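Local atomic coordinates of tRNA (cytosine(72)-C(5))-methyltransferase (Pyrococcus horikoshii, PDB entry 5ZVE), a protein that methylates the C5 position of cytosine 72 in several tRNAs, with S-adenosyl-L-methionine as methyl donor. Residues 209-214 / 271-276; 299-304 / 318-323. All coordinates share one frame; numbering follows the deposited sequence.

How the contacts relate
Contact 1 (209-214 / 271-276) and contact 2 (299-304 / 318-323) lie in the methyltransferase domain, a class I S-adenosyl-L-methionine-binding fold. Their centres are about 11 Å apart. Along the chain they come in series: contact 1 closes before contact 2 opens. Strand 267-273 of contact 1 is followed, after a connecting stretch, by helix 291-310 of contact 2, which leads on to strand 316-322. The two strands are parallel neighbours in one sheet. Leu272 N lies 2.7 Å from Val319 O, a probable backbone hydrogen bond between them. Both contacts touch the same S-adenosyl-L-homocysteine. Contact 1 holds its amino acid end and contact 2 its adenine. Cys323, the predicted nucleophile, is the last residue of segment 318-323.

Contact 1 of 2, residues 209-214 / 271-276; sequences GGKTTH and LLDAPC. With SAH (S-adenosyl-L-homocysteine), chain C.
Lys211 and Asp273 form a buried salt bridge, with NZ 2.8 Å from OD2. Their side chains cross at about a right angle. As a hydrogen bond the pair is weak. The lysine chain runs extended and then bends at its end (chi4 69°), which turns NZ to the carboxylate. A water joins the two charges a second time: it accepts from Lys211 NZ and donates to Asp273 OD1, 2.7 Å away. Ser186 also bonds NZ, and Ser321 bonds OD1. An alanine here would probably leave Asp273 without the lysine charge, and Ser186 and the water without their NZ partner.

The ligand is held from both segments. Asp273 OD2 accepts from the amino N of S-adenosyl-L-homocysteine at 2.7 Å. Gly210 N donates to the ligand OXT at 3.0 Å. Lys211 N donates to the ligand O at 3.2 Å. Residues 209-211 belong to the glycine-rich loop of a class I methyltransferase and the helix start that follows it, where the N-terminus of helix 210-218 faces the ligand carboxylate. Gly209 takes the N-cap position, with backbone angles that call for glycine.

The apolar part is small. Lys211 CB rests on Leu271 CD2 at 3.6 Å.

Contact 2 of 2, residues 299-304 / 318-323; sequences RYQRAF and LVYSTC. With SAH (S-adenosyl-L-homocysteine), chain C.
Gln301 starts with CG beside its backbone N (chi1 -66°) and then runs extended, which carries its amide out to the Tyr320 hydroxyl. Tyr320 has CG anti to the backbone N (chi1 178°), which points its ring at that amide. Gln301 OE1 lies 2.9 Å from Tyr320 OH, at the edge of the tyrosine ring and near its plane. The angle is too poor for a hydrogen bond. Amide and ring planes stand 86° apart. Thr322 CG2 adds a loose contact, 4.2 Å from Gln301 NE2.

Helix 291-310 thus packs on strand 316-322 within the Rossmann-like methyltransferase fold. The same helix turns two aromatic rings to the ligand. Tyr300 OH accepts from N6 of the adenine at 2.6 Å, with an N-H...O angle of 156°. Phe304 CZ is 3.4 Å from adenine C6, which lies at the edge of the phenylalanine ring. Phe304 CE1 also covers one face of the Tyr300 ring, near its rim.

Gln301 NE2 and Tyr320 OH each give a proton to a backbone carbonyl, of Pro275 and Glu329 respectively. With its proton committed to Glu329 O, the tyrosine hydroxyl meets Gln301 OE1 in close contact without a bond.

Contact 1 of 2, residues 209-214 / 271-276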
ATOM      1  N   GLY A 209       6.889  -3.665  -7.702  1.00 27.80           N
ATOM      2  CA  GLY A 209       6.580  -3.348  -9.087  1.00 24.81           C
ATOM      3  C   GLY A 209       5.136  -2.988  -9.372  1.00 26.10           C
ATOM      4  O   GLY A 209       4.690  -3.066 -10.519  1.00 28.06           O
ATOM      5  N   GLY A 210       4.408  -2.599  -8.330  1.00 23.34           N
ATOM      6  CA  GLY A 210       3.037  -2.148  -8.476  1.00 23.43           C
ATOM      7  C   GLY A 210       2.899  -1.010  -9.470  1.00 24.62           C
ATOM      8  O   GLY A 210       2.155  -1.105 -10.442  1.00 22.70           O
ATOM      9  N   LYS A 211       3.630   0.071  -9.237  1.00 24.00           N
ATOM     10  CA  LYS A 211       3.531   1.233 -10.104  1.00 25.13           C
ATOM     11  C   LYS A 211       4.306   1.021 -11.395  1.00 25.51           C
ATOM     12  O   LYS A 211       3.959   1.587 -12.429  1.00 24.30           O
ATOM     13  CB  LYS A 211       4.009   2.494  -9.382  1.00 24.67           C
ATOM     14  CG  LYS A 211       3.123   2.893  -8.207  1.00 22.33           C
ATOM     15  CD  LYS A 211       3.736   4.019  -7.393  1.00 22.73           C
ATOM     16  CE  LYS A 211       2.830   4.405  -6.241  1.00 21.78           C
ATOM     17  NZ  LYS A 211       2.763   3.330  -5.212  1.00 20.95           N
ATOM     18  N   THR A 212       5.358   0.213 -11.343  1.00 21.88           N
ATOM     19  CA  THR A 212       6.128  -0.053 -12.553  1.00 26.86           C
ATOM     20  C   THR A 212       5.289  -0.779 -13.606  1.00 25.70           C
ATOM     21  O   THR A 212       5.272  -0.393 -14.776  1.00 28.36           O
ATOM     22  CB  THR A 212       7.379  -0.884 -12.257  1.00 27.50           C
ATOM     23  OG1 THR A 212       8.176  -0.209 -11.276  1.00 31.81           O
ATOM     24  CG2 THR A 212       8.197  -1.073 -13.524  1.00 27.81           C
ATOM     25  N   THR A 213       4.582  -1.819 -13.181  1.00 26.26           N
ATOM     26  CA  THR A 213       3.794  -2.623 -14.106  1.00 29.63           C
ATOM     27  C   THR A 213       2.570  -1.855 -14.606  1.00 27.20           C
ATOM     28  O   THR A 213       2.091  -2.093 -15.712  1.00 26.72           O
ATOM     29  CB  THR A 213       3.359  -3.958 -13.461  1.00 26.06           C
ATOM     30  OG1 THR A 213       2.737  -3.716 -12.192  1.00 24.47           O
ATOM     31  CG2 THR A 213       4.573  -4.856 -13.255  1.00 28.28           C
ATOM     32  N   HIS A 214       2.074  -0.930 -13.793  1.00 28.14           N
ATOM     33  CA  HIS A 214       0.991  -0.051 -14.215  1.00 26.44           C
ATOM     34  C   HIS A 214       1.448   0.849 -15.366  1.00 27.40           C
ATOM     35  O   HIS A 214       0.727   1.031 -16.347  1.00 25.43           O
ATOM     36  CB  HIS A 214       0.489   0.783 -13.033  1.00 24.05           C
ATOM     37  CG  HIS A 214      -0.769   1.543 -13.312  1.00 22.16           C
ATOM     38  ND1 HIS A 214      -1.336   2.404 -12.398  1.00 24.24           N
ATOM     39  CD2 HIS A 214      -1.576   1.568 -14.402  1.00 25.18           C
ATOM     40  CE1 HIS A 214      -2.434   2.932 -12.912  1.00 25.80           C
ATOM     41  NE2 HIS A 214      -2.601   2.439 -14.126  1.00 25.42           N
ATOM     42  N   LEU A 271       9.652   8.391 -11.703  1.00 27.33           N
ATOM     43  CA  LEU A 271       8.778   8.122 -10.575  1.00 23.29           C
ATOM     44  C   LEU A 271       9.584   7.833  -9.320  1.00 25.84           C
ATOM     45  O   LEU A 271      10.461   6.965  -9.312  1.00 29.99           O
ATOM     46  CB  LEU A 271       7.848   6.947 -10.873  1.00 27.13           C
ATOM     47  CG  LEU A 271       7.059   6.473  -9.649  1.00 25.12           C
ATOM     48  CD1 LEU A 271       6.138   7.573  -9.160  1.00 23.41           C
ATOM     49  CD2 LEU A 271       6.272   5.211  -9.963  1.00 26.41           C
ATOM     50  N   LEU A 272       9.281   8.566  -8.256  1.00 25.04           N
ATOM     51  CA  LEU A 272       9.914   8.322  -6.973  1.00 25.58           C
ATOM     52  C   LEU A 272       8.845   7.987  -5.940  1.00 24.57           C
ATOM     53  O   LEU A 272       8.332   8.861  -5.238  1.00 25.25           O
ATOM     54  CB  LEU A 272      10.753   9.530  -6.535  1.00 25.05           C
ATOM     55  CG  LEU A 272      11.468   9.451  -5.184  1.00 25.88           C
ATOM     56  CD1 LEU A 272      12.241   8.149  -5.039  1.00 30.98           C
ATOM     57  CD2 LEU A 272      12.401  10.641  -5.012  1.00 31.03           C
ATOM     58  N   ASP A 273       8.495   6.710  -5.878  1.00 25.88           N
ATOM     59  CA  ASP A 273       7.572   6.220  -4.868  1.00 27.53           C
ATOM     60  C   ASP A 273       8.428   5.823  -3.677  1.00 25.40           C
ATOM     61  O   ASP A 273       8.805   4.665  -3.521  1.00 27.84           O
ATOM     62  CB  ASP A 273       6.752   5.048  -5.406  1.00 24.23           C
ATOM     63  CG  ASP A 273       5.708   4.564  -4.427  1.00 27.53           C
ATOM     64  OD1 ASP A 273       5.123   5.406  -3.712  1.00 27.15           O
ATOM     65  OD2 ASP A 273       5.470   3.339  -4.377  1.00 27.62           O
ATOM     66  N   ALA A 274       8.712   6.799  -2.826  1.00 30.34           N
ATOM     67  CA  ALA A 274       9.863   6.725  -1.935  1.00 27.04           C
ATOM     68  C   ALA A 274       9.609   5.886  -0.691  1.00 29.24           C
ATOM     69  O   ALA A 274       8.489   5.852  -0.177  1.00 27.13           O
ATOM     70  CB  ALA A 274      10.291   8.129  -1.539  1.00 23.07           C
ATOM     71  N   PRO A 275      10.657   5.195  -0.209  1.00 31.41           N
ATOM     72  CA  PRO A 275      10.606   4.585   1.121  1.00 24.86           C
ATOM     73  C   PRO A 275      10.219   5.640   2.145  1.00 23.66           C
ATOM     74  O   PRO A 275      10.733   6.756   2.089  1.00 23.18           O
ATOM     75  CB  PRO A 275      12.037   4.075   1.336  1.00 24.63           C
ATOM     76  CG  PRO A 275      12.872   4.822   0.339  1.00 30.04           C
ATOM     77  CD  PRO A 275      11.976   5.035  -0.839  1.00 30.43           C
ATOM     78  N   CYS A 276       9.309   5.306   3.048  1.00 20.32           N
ATOM     79  CA  CYS A 276       8.763   6.299   3.959  1.00 20.67           C
ATOM     80  C   CYS A 276       8.338   5.648   5.258  1.00 18.95           C
ATOM     81  O   CYS A 276       8.368   4.426   5.382  1.00 24.41           O
ATOM     82  CB  CYS A 276       7.581   7.034   3.315  1.00 19.97           C
ATOM     83  SG  CYS A 276       6.134   6.005   2.957  1.00 23.81           S
TER
HETATM   84  N   SAH C 401       6.950   1.595  -5.790  1.00 21.31           N
HETATM   85  CA  SAH C 401       6.761   0.232  -5.305  1.00 24.17           C
HETATM   86  CB  SAH C 401       6.921   0.155  -3.787  1.00 27.48           C
HETATM   87  CG  SAH C 401       8.026   1.023  -3.180  1.00 25.94           C
HETATM   88  SD  SAH C 401       8.371   0.525  -1.475  1.00 29.95           S
HETATM   89  C   SAH C 401       5.431  -0.381  -5.751  1.00 27.90           C
HETATM   90  O   SAH C 401       4.531   0.311  -6.226  1.00 27.05           O
HETATM   91  OXT SAH C 401       5.223  -1.590  -5.650  1.00 25.63           O
HETATM   92  C5' SAH C 401       9.973   1.379  -1.422  1.00 28.39           C
HETATM   93  C4' SAH C 401      11.133   0.576  -2.006  1.00 31.48           C
HETATM   94  O4' SAH C 401      12.323   1.336  -1.939  1.00 32.68           O
HETATM   95  C3' SAH C 401      11.428  -0.731  -1.282  1.00 33.52           C
HETATM   96  O3' SAH C 401      11.194  -1.806  -2.161  1.00 28.40           O
HETATM   97  C2' SAH C 401      12.908  -0.694  -0.953  1.00 28.73           C
HETATM   98  O2' SAH C 401      13.529  -1.890  -1.356  1.00 32.63           O
HETATM   99  C1' SAH C 401      13.417   0.452  -1.804  1.00 31.02           C
HETATM  100  N9  SAH C 401      14.608   1.134  -1.253  1.00 32.92           N
HETATM  101  C8  SAH C 401      14.863   1.501   0.045  1.00 35.45           C
HETATM  102  N7  SAH C 401      16.073   2.109   0.090  1.00 31.85           N
HETATM  103  C5  SAH C 401      16.593   2.136  -1.157  1.00 34.29           C
HETATM  104  C6  SAH C 401      17.785   2.630  -1.674  1.00 37.60           C
HETATM  105  N6  SAH C 401      18.681   3.220  -0.885  1.00 35.16           N
HETATM  106  N1  SAH C 401      18.037   2.509  -3.024  1.00 40.64           N
HETATM  107  C2  SAH C 401      17.113   1.899  -3.852  1.00 39.85           C
HETATM  108  N3  SAH C 401      15.934   1.409  -3.332  1.00 37.18           N
HETATM  109  C4  SAH C 401      15.680   1.527  -2.006  1.00 32.14           C
HETATM  110  O   HOH W   1       3.690   3.753  -2.173  1.00 35.17           O

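Contact 2 of 2, residues 299-304 / 318-323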
ATOM      1  N   ARG A 299      15.057  12.962   5.725  1.00 28.45           N
ATOM      2  CA  ARG A 299      16.426  13.280   5.331  1.00 34.31           C
ATOM      3  C   ARG A 299      16.928  12.237   4.339  1.00 30.96           C
ATOM      4  O   ARG A 299      17.624  12.557   3.376  1.00 28.59           O
ATOM      5  CB  ARG A 299      17.339  13.361   6.561  1.00 30.43           C
ATOM      6  CG  ARG A 299      18.772  13.800   6.268  1.00 38.34           C
ATOM      7  CD  ARG A 299      19.533  14.153   7.552  1.00 39.28           C
ATOM      8  NE  ARG A 299      19.579  13.039   8.496  1.00 41.54           N
ATOM      9  CZ  ARG A 299      18.887  12.986   9.631  1.00 44.48           C
ATOM     10  NH1 ARG A 299      18.094  13.993   9.975  1.00 45.12           N
ATOM     11  NH2 ARG A 299      18.990  11.926  10.425  1.00 47.66           N
ATOM     12  N   TYR A 300      16.529  10.992   4.564  1.00 25.98           N
ATOM     13  CA  TYR A 300      16.904   9.888   3.690  1.00 28.54           C
ATOM     14  C   TYR A 300      16.307  10.060   2.286  1.00 28.48           C
ATOM     15  O   TYR A 300      16.947   9.742   1.288  1.00 28.49           O
ATOM     16  CB  TYR A 300      16.454   8.567   4.320  1.00 30.84           C
ATOM     17  CG  TYR A 300      16.780   7.312   3.541  1.00 31.91           C
ATOM     18  CD1 TYR A 300      18.094   6.976   3.240  1.00 30.54           C
ATOM     19  CD2 TYR A 300      15.772   6.440   3.139  1.00 31.59           C
ATOM     20  CE1 TYR A 300      18.396   5.820   2.543  1.00 30.32           C
ATOM     21  CE2 TYR A 300      16.063   5.280   2.442  1.00 28.63           C
ATOM     22  CZ  TYR A 300      17.376   4.975   2.145  1.00 36.98           C
ATOM     23  OH  TYR A 300      17.677   3.823   1.452  1.00 35.05           O
ATOM     24  N   GLN A 301      15.088  10.586   2.216  1.00 23.89           N
ATOM     25  CA  GLN A 301      14.401  10.763   0.935  1.00 29.69           C
ATOM     26  C   GLN A 301      15.040  11.858   0.076  1.00 30.91           C
ATOM     27  O   GLN A 301      15.024  11.778  -1.152  1.00 24.99           O
ATOM     28  CB  GLN A 301      12.924  11.083   1.169  1.00 26.71           C
ATOM     29  CG  GLN A 301      12.137   9.934   1.792  1.00 25.63           C
ATOM     30  CD  GLN A 301      10.847  10.404   2.416  1.00 25.19           C
ATOM     31  OE1 GLN A 301      10.679  11.593   2.682  1.00 28.51           O
ATOM     32  NE2 GLN A 301       9.933   9.474   2.674  1.00 27.09           N
ATOM     33  N   ARG A 302      15.602  12.875   0.728  1.00 29.49           N
ATOM     34  CA  ARG A 302      16.232  13.988   0.026  1.00 26.55           C
ATOM     35  C   ARG A 302      17.379  13.525  -0.857  1.00 23.14           C
ATOM     36  O   ARG A 302      17.635  14.109  -1.907  1.00 27.39           O
ATOM     37  CB  ARG A 302      16.724  15.047   1.011  1.00 32.13           C
ATOM     38  CG  ARG A 302      15.612  15.927   1.545  1.00 30.72           C
ATOM     39  CD  ARG A 302      16.099  16.879   2.623  1.00 34.06           C
ATOM     40  NE  ARG A 302      14.979  17.357   3.427  1.00 39.46           N
ATOM     41  CZ  ARG A 302      14.834  17.104   4.723  1.00 44.93           C
ATOM     42  NH1 ARG A 302      15.755  16.404   5.370  1.00 38.55           N
ATOM     43  NH2 ARG A 302      13.778  17.570   5.377  1.00 41.90           N
ATOM     44  N   ALA A 303      18.074  12.482  -0.424  1.00 24.71           N
ATOM     45  CA  ALA A 303      19.137  11.900  -1.227  1.00 27.11           C
ATOM     46  C   ALA A 303      18.594  11.359  -2.547  1.00 29.83           C
ATOM     47  O   ALA A 303      19.191  11.583  -3.603  1.00 32.15           O
ATOM     48  CB  ALA A 303      19.848  10.807  -0.442  1.00 27.30           C
ATOM     49  N   PHE A 304      17.458  10.659  -2.486  1.00 26.77           N
ATOM     50  CA  PHE A 304      16.772  10.172  -3.687  1.00 25.76           C
ATOM     51  C   PHE A 304      16.342  11.315  -4.601  1.00 27.43           C
ATOM     52  O   PHE A 304      16.576  11.298  -5.813  1.00 26.91           O
ATOM     53  CB  PHE A 304      15.526   9.359  -3.312  1.00 27.62           C
ATOM     54  CG  PHE A 304      15.816   8.061  -2.621  1.00 27.15           C
ATOM     55  CD1 PHE A 304      16.196   8.038  -1.288  1.00 30.14           C
ATOM     56  CD2 PHE A 304      15.670   6.857  -3.291  1.00 35.59           C
ATOM     57  CE1 PHE A 304      16.451   6.838  -0.644  1.00 33.16           C
ATOM     58  CE2 PHE A 304      15.920   5.653  -2.651  1.00 30.51           C
ATOM     59  CZ  PHE A 304      16.310   5.644  -1.328  1.00 31.36           C
ATOM     60  N   LEU A 318       9.107  14.867 -12.649  1.00 25.92           N
ATOM     61  CA  LEU A 318       9.253  13.974 -11.507  1.00 23.53           C
ATOM     62  C   LEU A 318       7.925  13.820 -10.785  1.00 22.88           C
ATOM     63  O   LEU A 318       7.252  14.805 -10.479  1.00 22.06           O
ATOM     64  CB  LEU A 318      10.320  14.497 -10.540  1.00 24.70           C
ATOM     65  CG  LEU A 318      10.395  13.819  -9.165  1.00 25.10           C
ATOM     66  CD1 LEU A 318      10.929  12.404  -9.273  1.00 20.87           C
ATOM     67  CD2 LEU A 318      11.243  14.641  -8.206  1.00 24.96           C
ATOM     68  N   VAL A 319       7.537  12.576 -10.536  1.00 23.35           N
ATOM     69  CA  VAL A 319       6.407  12.320  -9.661  1.00 20.21           C
ATOM     70  C   VAL A 319       6.922  11.703  -8.370  1.00 19.80           C
ATOM     71  O   VAL A 319       7.554  10.643  -8.376  1.00 22.44           O
ATOM     72  CB  VAL A 319       5.347  11.406 -10.316  1.00 22.17           C
ATOM     73  CG1 VAL A 319       4.440  10.807  -9.256  1.00 21.20           C
ATOM     74  CG2 VAL A 319       4.530  12.192 -11.328  1.00 17.19           C
ATOM     75  N   TYR A 320       6.656  12.396  -7.270  1.00 19.45           N
ATOM     76  CA  TYR A 320       7.044  11.955  -5.942  1.00 24.78           C
ATOM     77  C   TYR A 320       5.814  11.511  -5.166  1.00 20.08           C
ATOM     78  O   TYR A 320       4.825  12.240  -5.092  1.00 21.59           O
ATOM     79  CB  TYR A 320       7.773  13.088  -5.218  1.00 19.56           C
ATOM     80  CG  TYR A 320       8.196  12.811  -3.794  1.00 25.25           C
ATOM     81  CD1 TYR A 320       9.394  12.160  -3.515  1.00 28.29           C
ATOM     82  CD2 TYR A 320       7.426  13.253  -2.724  1.00 25.21           C
ATOM     83  CE1 TYR A 320       9.800  11.931  -2.206  1.00 23.68           C
ATOM     84  CE2 TYR A 320       7.822  13.026  -1.415  1.00 24.37           C
ATOM     85  CZ  TYR A 320       9.013  12.367  -1.162  1.00 27.45           C
ATOM     86  OH  TYR A 320       9.411  12.139   0.141  1.00 28.34           O
ATOM     87  N   SER A 321       5.860  10.307  -4.609  1.00 22.92           N
ATOM     88  CA  SER A 321       4.743   9.821  -3.810  1.00 22.89           C
ATOM     89  C   SER A 321       5.207   9.086  -2.559  1.00 20.69           C
ATOM     90  O   SER A 321       6.259   8.447  -2.545  1.00 22.96           O
ATOM     91  CB  SER A 321       3.833   8.910  -4.649  1.00 23.20           C
ATOM     92  OG  SER A 321       4.499   7.729  -5.062  1.00 25.72           O
ATOM     93  N   THR A 322       4.407   9.190  -1.504  1.00 22.57           N
ATOM     94  CA  THR A 322       4.620   8.410  -0.291  1.00 23.76           C
ATOM     95  C   THR A 322       3.295   7.879   0.236  1.00 23.21           C
ATOM     96  O   THR A 322       2.231   8.409  -0.089  1.00 23.37           O
ATOM     97  CB  THR A 322       5.289   9.239   0.831  1.00 23.53           C
ATOM     98  OG1 THR A 322       4.322  10.133   1.397  1.00 24.15           O
ATOM     99  CG2 THR A 322       6.478  10.043   0.308  1.00 22.62           C
ATOM    100  N   CYS A 323       3.366   6.828   1.047  1.00 24.05           N
ATOM    101  CA  CYS A 323       2.205   6.356   1.792  1.00 24.52           C
ATOM    102  C   CYS A 323       2.321   6.789   3.249  1.00 21.44           C
ATOM    103  O   CYS A 323       2.097   6.000   4.163  1.00 26.91           O
ATOM    104  CB  CYS A 323       2.068   4.831   1.685  1.00 27.09           C
ATOM    105  SG  CYS A 323       3.462   3.877   2.353  1.00 32.35           S
TER
HETATM  106  N   SAH C 401       6.950   1.595  -5.790  1.00 21.31           N
HETATM  107  CA  SAH C 401       6.761   0.232  -5.305  1.00 24.17           C
HETATM  108  CB  SAH C 401       6.921   0.155  -3.787  1.00 27.48           C
HETATM  109  CG  SAH C 401       8.026   1.023  -3.180  1.00 25.94           C
HETATM  110  SD  SAH C 401       8.371   0.525  -1.475  1.00 29.95           S
HETATM  111  C   SAH C 401       5.431  -0.381  -5.751  1.00 27.90           C
HETATM  112  O   SAH C 401       4.531   0.311  -6.226  1.00 27.05           O
HETATM  113  OXT SAH C 401       5.223  -1.590  -5.650  1.00 25.63           O
HETATM  114  C5' SAH C 401       9.973   1.379  -1.422  1.00 28.39           C
HETATM  115  C4' SAH C 401      11.133   0.576  -2.006  1.00 31.48           C
HETATM  116  O4' SAH C 401      12.323   1.336  -1.939  1.00 32.68           O
HETATM  117  C3' SAH C 401      11.428  -0.731  -1.282  1.00 33.52           C
HETATM  118  O3' SAH C 401      11.194  -1.806  -2.161  1.00 28.40           O
HETATM  119  C2' SAH C 401      12.908  -0.694  -0.953  1.00 28.73           C
HETATM  120  O2' SAH C 401      13.529  -1.890  -1.356  1.00 32.63           O
HETATM  121  C1' SAH C 401      13.417   0.452  -1.804  1.00 31.02           C
HETATM  122  N9  SAH C 401      14.608   1.134  -1.253  1.00 32.92           N
HETATM  123  C8  SAH C 401      14.863   1.501   0.045  1.00 35.45           C
HETATM  124  N7  SAH C 401      16.073   2.109   0.090  1.00 31.85           N
HETATM  125  C5  SAH C 401      16.593   2.136  -1.157  1.00 34.29           C
HETATM  126  C6  SAH C 401      17.785   2.630  -1.674  1.00 37.60           C
HETATM  127  N6  SAH C 401      18.681   3.220  -0.885  1.00 35.16           N
HETATM  128  N1  SAH C 401      18.037   2.509  -3.024  1.00 40.64           N
HETATM  129  C2  SAH C 401      17.113   1.899  -3.852  1.00 39.85           C
HETATM  130  N3  SAH C 401      15.934   1.409  -3.332  1.00 37.18           N
HETATM  131  C4  SAH C 401      15.680   1.527  -2.006  1.00 32.14           C